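Local coordinates for putative permease protein, ABC transporter (Porphyromonas gingivalis, PDB 3IS6) that probably takes part in transport across the membrane, this part being the MacB-like periplasmic core domain of an ABC transporter permease, at residues A[120-132]-A[137-149]. Sequence-based numbering, arbitrary orientation.
Sequences MGGDVLGKRLRPA and DRAITIGGVFEDL
L129 and I140 form an antiparallel hydrogen-bonded pair in the beta hairpin of strands 128-131 and 140-146. L129 N donates to I140 O, and I140 N to L129 O, both at 2.8 Å and nearly straight. The next pair, R128 with T141, is non-hydrogen-bonded. Here T141 CA makes a CA-H...O contact to K127 O, which also accepts from I142 N at 2.9 Å. The short strand axes run at 135°, well off exact antiparallel. A type II turn from V124 to K127 leads into the first strand. Its G126, at positive phi, gives its N-H to I142 O.

I142 buries the most surface. Its CG1 lies anti to the carbonyl carbon (chi1 -62°), and the extended chain brings CD1 to 4.0 Å from V124 CB. The same methyl meets L129 CD1 at 4.1 Å. V124 CG2 touches V145 CG2, the two side chains crossing at about a right angle. L125 CD1 lies against the backbone of G143 and G144.

R130 works at the other end. Its chain bends at chi3 and turns the guanidinium edge to the backbone of the second segment. NE reaches R138 O at 3.1 Å, with that oxygen in the guanidinium plane. NH2 bonds D137 O less directly, at 137°. Both donors sit above the carbonyl planes. NH1 forms a salt bridge with D72.

Strand 128-131 also pairs with strand 54-70, and strand 140-146 with strand 109-113, so the hairpin lies between them in the mixed sheet of the MacB-like periplasmic core domain. Apolar contacts pack the turn onto the second strand. At the opposite end, one arginine uses three nitrogens to link two backbone carbonyls to an acidic side chain, and D72 probably offsets its charge.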
HETATM    1  N   MSE A 120      -2.888 -22.552  15.620  1.00 16.40           N
HETATM    2  CA  MSE A 120      -3.279 -23.017  14.315  1.00 17.18           C
HETATM    3  C   MSE A 120      -3.212 -24.516  14.211  1.00 17.45           C
HETATM    4  O   MSE A 120      -3.611 -25.057  13.236  1.00 17.28           O
HETATM    5  CB  MSE A 120      -2.429 -22.407  13.224  1.00 17.06           C
HETATM    6  CG  MSE A 120      -2.762 -20.993  12.922  1.00 19.32           C
HETATM    7 SE   MSE A 120      -1.655 -20.120  11.660  1.00 27.13          SE
HETATM    8  CE  MSE A 120      -2.836 -18.706  11.414  1.00 19.72           C
ATOM      9  N   GLY A 121      -2.736 -25.167  15.248  1.00 17.61           N
ATOM     10  CA  GLY A 121      -2.557 -26.596  15.250  1.00 18.77           C
ATOM     11  C   GLY A 121      -1.194 -27.173  14.958  1.00 18.76           C
ATOM     12  O   GLY A 121      -1.040 -28.348  14.926  1.00 18.82           O
ATOM     13  N   GLY A 122      -0.207 -26.336  14.747  1.00 18.88           N
ATOM     14  CA  GLY A 122       1.154 -26.773  14.627  1.00 19.12           C
ATOM     15  C   GLY A 122       1.453 -27.245  13.242  1.00 19.42           C
ATOM     16  O   GLY A 122       0.585 -27.390  12.451  1.00 19.27           O
ATOM     17  N   ASP A 123       2.706 -27.494  12.958  1.00 19.80           N
ATOM     18  CA  ASP A 123       3.093 -27.964  11.654  1.00 20.40           C
ATOM     19  C   ASP A 123       2.626 -27.080  10.517  1.00 20.50           C
ATOM     20  O   ASP A 123       2.136 -27.562   9.538  1.00 20.71           O
ATOM     21  CB  ASP A 123       2.590 -29.367  11.436  1.00 20.86           C
ATOM     22  CG  ASP A 123       3.265 -30.031  10.283  1.00 22.14           C
ATOM     23  OD1 ASP A 123       2.555 -30.634   9.454  1.00 24.21           O
ATOM     24  OD2 ASP A 123       4.501 -29.925  10.197  1.00 23.17           O
ATOM     25  N   VAL A 124       2.789 -25.782  10.668  1.00 20.81           N
ATOM     26  CA  VAL A 124       2.251 -24.825   9.752  1.00 20.93           C
ATOM     27  C   VAL A 124       3.174 -24.479   8.621  1.00 20.86           C
ATOM     28  O   VAL A 124       2.774 -23.854   7.692  1.00 20.44           O
ATOM     29  CB  VAL A 124       1.814 -23.554  10.487  1.00 21.14           C
ATOM     30  CG1 VAL A 124       0.889 -23.888  11.559  1.00 20.93           C
ATOM     31  CG2 VAL A 124       2.952 -22.889  11.070  1.00 23.05           C
ATOM     32  N   LEU A 125       4.408 -24.925   8.683  1.00 20.27           N
ATOM     33  CA  LEU A 125       5.352 -24.507   7.685  1.00 19.83           C
ATOM     34  C   LEU A 125       4.882 -24.919   6.322  1.00 19.32           C
ATOM     35  O   LEU A 125       4.524 -26.012   6.111  1.00 19.44           O
ATOM     36  CB  LEU A 125       6.700 -25.118   7.988  1.00 19.37           C
ATOM     37  CG  LEU A 125       7.877 -24.544   7.259  1.00 19.71           C
ATOM     38  CD1 LEU A 125       8.173 -23.217   7.763  1.00 19.68           C
ATOM     39  CD2 LEU A 125       9.076 -25.418   7.446  1.00 17.69           C
ATOM     40  N   GLY A 126       4.871 -23.991   5.403  1.00 18.80           N
ATOM     41  CA  GLY A 126       4.438 -24.236   4.060  1.00 18.56           C
ATOM     42  C   GLY A 126       2.956 -24.115   3.824  1.00 18.75           C
ATOM     43  O   GLY A 126       2.529 -24.105   2.728  1.00 18.45           O
ATOM     44  N   LYS A 127       2.179 -23.970   4.868  1.00 19.08           N
ATOM     45  CA  LYS A 127       0.752 -23.772   4.719  1.00 20.04           C
ATOM     46  C   LYS A 127       0.392 -22.375   4.190  1.00 20.77           C
ATOM     47  O   LYS A 127       1.175 -21.469   4.205  1.00 20.79           O
ATOM     48  CB  LYS A 127       0.039 -24.095   6.008  1.00 20.00           C
ATOM     49  CG  LYS A 127      -0.052 -25.549   6.293  1.00 20.17           C
ATOM     50  CD  LYS A 127      -0.681 -25.827   7.616  1.00 22.04           C
ATOM     51  CE  LYS A 127      -1.401 -27.143   7.642  1.00 22.24           C
ATOM     52  NZ  LYS A 127      -1.934 -27.489   8.926  1.00 22.48           N
ATOM     53  N   ARG A 128      -0.814 -22.233   3.713  1.00 20.73           N
ATOM     54  CA  ARG A 128      -1.227 -21.028   3.044  1.00 21.11           C
ATOM     55  C   ARG A 128      -2.335 -20.252   3.779  1.00 21.20           C
ATOM     56  O   ARG A 128      -3.278 -20.830   4.235  1.00 20.80           O
ATOM     57  CB  ARG A 128      -1.646 -21.337   1.619  1.00 21.69           C
ATOM     58  CG  ARG A 128      -0.533 -21.848   0.738  1.00 23.56           C
ATOM     59  CD  ARG A 128      -1.060 -22.590  -0.474  1.00 30.74           C
ATOM     60  NE  ARG A 128      -1.880 -23.731  -0.095  1.00 35.19           N
ATOM     61  CZ  ARG A 128      -2.121 -24.791  -0.857  1.00 36.21           C
ATOM     62  NH1 ARG A 128      -1.610 -24.885  -2.065  1.00 37.00           N
ATOM     63  NH2 ARG A 128      -2.886 -25.753  -0.407  1.00 36.74           N
ATOM     64  N   LEU A 129      -2.154 -18.949   3.856  1.00 20.92           N
ATOM     65  CA  LEU A 129      -3.014 -18.012   4.549  1.00 22.47           C
ATOM     66  C   LEU A 129      -3.580 -16.976   3.588  1.00 21.73           C
ATOM     67  O   LEU A 129      -2.907 -16.540   2.718  1.00 20.07           O
ATOM     68  CB  LEU A 129      -2.212 -17.236   5.588  1.00 23.01           C
ATOM     69  CG  LEU A 129      -1.858 -17.808   6.933  1.00 25.51           C
ATOM     70  CD1 LEU A 129      -0.962 -16.952   7.680  1.00 26.36           C
ATOM     71  CD2 LEU A 129      -3.066 -17.994   7.696  1.00 27.91           C
ATOM     72  N   ARG A 130      -4.812 -16.568   3.774  1.00 21.36           N
ATOM     73  CA  ARG A 130      -5.314 -15.401   3.084  1.00 21.00           C
ATOM     74  C   ARG A 130      -6.306 -14.598   3.916  1.00 20.67           C
ATOM     75  O   ARG A 130      -6.859 -15.084   4.837  1.00 19.10           O
ATOM     76  CB  ARG A 130      -5.859 -15.759   1.730  1.00 22.40           C
ATOM     77  CG  ARG A 130      -7.128 -16.432   1.748  1.00 24.04           C
ATOM     78  CD  ARG A 130      -7.641 -16.609   0.353  1.00 28.32           C
ATOM     79  NE  ARG A 130      -6.795 -17.442  -0.460  1.00 24.69           N
ATOM     80  CZ  ARG A 130      -6.993 -18.726  -0.622  1.00 27.50           C
ATOM     81  NH1 ARG A 130      -7.988 -19.287  -0.001  1.00 29.73           N
ATOM     82  NH2 ARG A 130      -6.194 -19.451  -1.375  1.00 28.29           N
ATOM     83  N   PRO A 131      -6.504 -13.353   3.571  1.00 20.72           N
ATOM     84  CA  PRO A 131      -7.378 -12.516   4.360  1.00 20.45           C
ATOM     85  C   PRO A 131      -8.745 -13.103   4.308  1.00 20.09           C
ATOM     86  O   PRO A 131      -9.149 -13.621   3.325  1.00 18.92           O
ATOM     87  CB  PRO A 131      -7.338 -11.189   3.623  1.00 20.50           C
ATOM     88  CG  PRO A 131      -6.163 -11.219   2.883  1.00 20.71           C
ATOM     89  CD  PRO A 131      -5.936 -12.593   2.464  1.00 21.17           C
ATOM     90  N   ALA A 132      -9.459 -12.988   5.390  1.00 19.72           N
ATOM     91  CA  ALA A 132     -10.696 -13.685   5.515  1.00 20.32           C
ATOM     92  C   ALA A 132     -11.690 -13.305   4.438  1.00 20.41           C
ATOM     93  O   ALA A 132     -12.457 -14.103   4.042  1.00 21.18           O
ATOM     94  CB  ALA A 132     -11.274 -13.480   6.856  1.00 20.47           C
ATOM     95  N   ASP A 137      -7.830 -16.905  -5.047  1.00 17.83           N
ATOM     96  CA  ASP A 137      -7.036 -18.007  -4.573  1.00 18.05           C
ATOM     97  C   ASP A 137      -5.587 -17.662  -4.316  1.00 17.29           C
ATOM     98  O   ASP A 137      -4.831 -18.489  -3.931  1.00 16.37           O
ATOM     99  CB  ASP A 137      -7.232 -19.318  -5.330  1.00 20.26           C
ATOM    100  CG  ASP A 137      -6.662 -19.314  -6.684  1.00 23.34           C
ATOM    101  OD1 ASP A 137      -5.809 -18.485  -6.960  1.00 29.01           O
ATOM    102  OD2 ASP A 137      -7.082 -20.159  -7.496  1.00 29.16           O
ATOM    103  N   ARG A 138      -5.228 -16.412  -4.508  1.00 15.22           N
ATOM    104  CA  ARG A 138      -3.913 -15.958  -4.117  1.00 15.88           C
ATOM    105  C   ARG A 138      -3.760 -16.079  -2.609  1.00 15.51           C
ATOM    106  O   ARG A 138      -4.646 -15.779  -1.871  1.00 14.58           O
ATOM    107  CB  ARG A 138      -3.690 -14.514  -4.538  1.00 16.09           C
ATOM    108  CG  ARG A 138      -2.492 -13.881  -3.949  1.00 17.22           C
ATOM    109  CD  ARG A 138      -2.215 -12.537  -4.545  1.00 19.69           C
ATOM    110  NE  ARG A 138      -1.657 -12.701  -5.856  1.00 21.43           N
ATOM    111  CZ  ARG A 138      -0.765 -11.919  -6.419  1.00 20.99           C
ATOM    112  NH1 ARG A 138      -0.287 -10.872  -5.803  1.00 20.64           N
ATOM    113  NH2 ARG A 138      -0.347 -12.215  -7.612  1.00 21.78           N
ATOM    114  N   ALA A 139      -2.610 -16.535  -2.182  1.00 15.50           N
ATOM    115  CA  ALA A 139      -2.367 -16.760  -0.780  1.00 15.58           C
ATOM    116  C   ALA A 139      -0.947 -16.466  -0.351  1.00 15.90           C
ATOM    117  O   ALA A 139      -0.061 -16.439  -1.137  1.00 16.29           O
ATOM    118  CB  ALA A 139      -2.730 -18.149  -0.426  1.00 16.46           C
ATOM    119  N   ILE A 140      -0.764 -16.274   0.929  1.00 15.74           N
ATOM    120  CA  ILE A 140       0.526 -16.086   1.513  1.00 16.12           C
ATOM    121  C   ILE A 140       0.987 -17.411   2.089  1.00 15.48           C
ATOM    122  O   ILE A 140       0.241 -18.070   2.740  1.00 14.95           O
ATOM    123  CB  ILE A 140       0.460 -15.075   2.630  1.00 15.62           C
ATOM    124  CG1 ILE A 140      -0.145 -13.777   2.136  1.00 17.54           C
ATOM    125  CG2 ILE A 140       1.787 -14.802   3.139  1.00 17.85           C
ATOM    126  CD1 ILE A 140      -0.760 -12.955   3.224  1.00 19.06           C
ATOM    127  N   THR A 141       2.230 -17.764   1.833  1.00 14.34           N
ATOM    128  CA  THR A 141       2.824 -18.984   2.307  1.00 13.95           C
ATOM    129  C   THR A 141       3.589 -18.775   3.582  1.00 12.84           C
ATOM    130  O   THR A 141       4.330 -17.856   3.688  1.00 13.23           O
ATOM    131  CB  THR A 141       3.828 -19.488   1.301  1.00 13.79           C
ATOM    132  OG1 THR A 141       3.168 -19.807   0.094  1.00 15.93           O
ATOM    133  CG2 THR A 141       4.485 -20.675   1.795  1.00 15.70           C
ATOM    134  N   ILE A 142       3.460 -19.662   4.536  1.00 13.01           N
ATOM    135  CA  ILE A 142       4.204 -19.517   5.764  1.00 13.45           C
ATOM    136  C   ILE A 142       5.630 -20.046   5.609  1.00 14.19           C
ATOM    137  O   ILE A 142       5.853 -21.205   5.498  1.00 13.47           O
ATOM    138  CB  ILE A 142       3.504 -20.242   6.900  1.00 13.43           C
ATOM    139  CG1 ILE A 142       2.135 -19.642   7.136  1.00 13.18           C
ATOM    140  CG2 ILE A 142       4.305 -20.201   8.126  1.00 13.65           C
ATOM    141  CD1 ILE A 142       1.383 -20.333   8.103  1.00 13.43           C
ATOM    142  N   GLY A 143       6.580 -19.140   5.573  1.00 14.79           N
ATOM    143  CA  GLY A 143       7.960 -19.501   5.396  1.00 14.60           C
ATOM    144  C   GLY A 143       8.809 -19.735   6.622  1.00 14.73           C
ATOM    145  O   GLY A 143       9.923 -20.166   6.523  1.00 14.67           O
ATOM    146  N   GLY A 144       8.297 -19.377   7.777  1.00 14.41           N
ATOM    147  CA  GLY A 144       9.013 -19.559   9.010  1.00 14.18           C
ATOM    148  C   GLY A 144       8.153 -19.411  10.226  1.00 14.47           C
ATOM    149  O   GLY A 144       7.106 -18.856  10.150  1.00 14.90           O
ATOM    150  N   VAL A 145       8.639 -19.891  11.346  1.00 14.47           N
ATOM    151  CA  VAL A 145       8.030 -19.676  12.629  1.00 14.51           C
ATOM    152  C   VAL A 145       9.040 -19.098  13.585  1.00 14.79           C
ATOM    153  O   VAL A 145      10.078 -19.645  13.761  1.00 14.40           O
ATOM    154  CB  VAL A 145       7.501 -20.951  13.196  1.00 14.82           C
ATOM    155  CG1 VAL A 145       6.865 -20.711  14.484  1.00 16.49           C
ATOM    156  CG2 VAL A 145       6.570 -21.589  12.265  1.00 12.80           C
ATOM    157  N   PHE A 146       8.710 -17.978  14.194  1.00 14.37           N
ATOM    158  CA  PHE A 146       9.628 -17.282  15.064  1.00 15.09           C
ATOM    159  C   PHE A 146       9.249 -17.393  16.518  1.00 15.26           C
ATOM    160  O   PHE A 146       8.120 -17.485  16.855  1.00 15.96           O
ATOM    161  CB  PHE A 146       9.831 -15.819  14.668  1.00 14.67           C
ATOM    162  CG  PHE A 146       8.598 -14.963  14.779  1.00 15.83           C
ATOM    163  CD1 PHE A 146       8.327 -14.248  15.916  1.00 16.65           C
ATOM    164  CD2 PHE A 146       7.727 -14.858  13.738  1.00 15.64           C
ATOM    165  CE1 PHE A 146       7.211 -13.478  16.005  1.00 17.18           C
ATOM    166  CE2 PHE A 146       6.623 -14.093  13.842  1.00 17.79           C
ATOM    167  CZ  PHE A 146       6.370 -13.403  14.972  1.00 17.44           C
ATOM    168  N   GLU A 147      10.254 -17.400  17.358  1.00 15.65           N
ATOM    169  CA  GLU A 147      10.107 -17.449  18.779  1.00 16.37           C
ATOM    170  C   GLU A 147       9.332 -16.219  19.214  1.00 16.11           C
ATOM    171  O   GLU A 147       9.631 -15.161  18.779  1.00 15.93           O
ATOM    172  CB  GLU A 147      11.496 -17.299  19.346  1.00 16.31           C
ATOM    173  CG  GLU A 147      11.909 -18.263  20.321  1.00 21.76           C
ATOM    174  CD  GLU A 147      13.092 -17.771  21.117  1.00 26.22           C
ATOM    175  OE1 GLU A 147      12.913 -17.189  22.190  1.00 27.90           O
ATOM    176  OE2 GLU A 147      14.207 -17.960  20.659  1.00 30.01           O
ATOM    177  N   ASP A 148       8.378 -16.370  20.111  1.00 16.54           N
ATOM    178  CA  ASP A 148       7.512 -15.275  20.452  1.00 16.47           C
ATOM    179  C   ASP A 148       8.367 -14.120  20.919  1.00 16.71           C
ATOM    180  O   ASP A 148       9.331 -14.287  21.591  1.00 15.07           O
ATOM    181  CB  ASP A 148       6.566 -15.636  21.570  1.00 17.08           C
ATOM    182  CG  ASP A 148       5.544 -16.641  21.186  1.00 18.47           C
ATOM    183  OD1 ASP A 148       5.190 -16.785  20.027  1.00 19.98           O
ATOM    184  OD2 ASP A 148       5.070 -17.301  22.083  1.00 21.19           O
ATOM    185  N   LEU A 149       7.983 -12.934  20.520  1.00 16.28           N
ATOM    186  CA  LEU A 149       8.651 -11.750  20.938  1.00 15.97           C
ATOM    187  C   LEU A 149       8.391 -11.540  22.431  1.00 15.56           C
ATOM    188  O   LEU A 149       7.428 -11.989  22.950  1.00 15.48           O
ATOM    189  CB  LEU A 149       8.161 -10.567  20.146  1.00 16.12           C
ATOM    190  CG  LEU A 149       8.504 -10.534  18.677  1.00 17.11           C
ATOM    191  CD1 LEU A 149       7.681  -9.568  17.964  1.00 18.16           C
ATOM    192  CD2 LEU A 149       9.916 -10.223  18.475  1.00 20.57           C
TER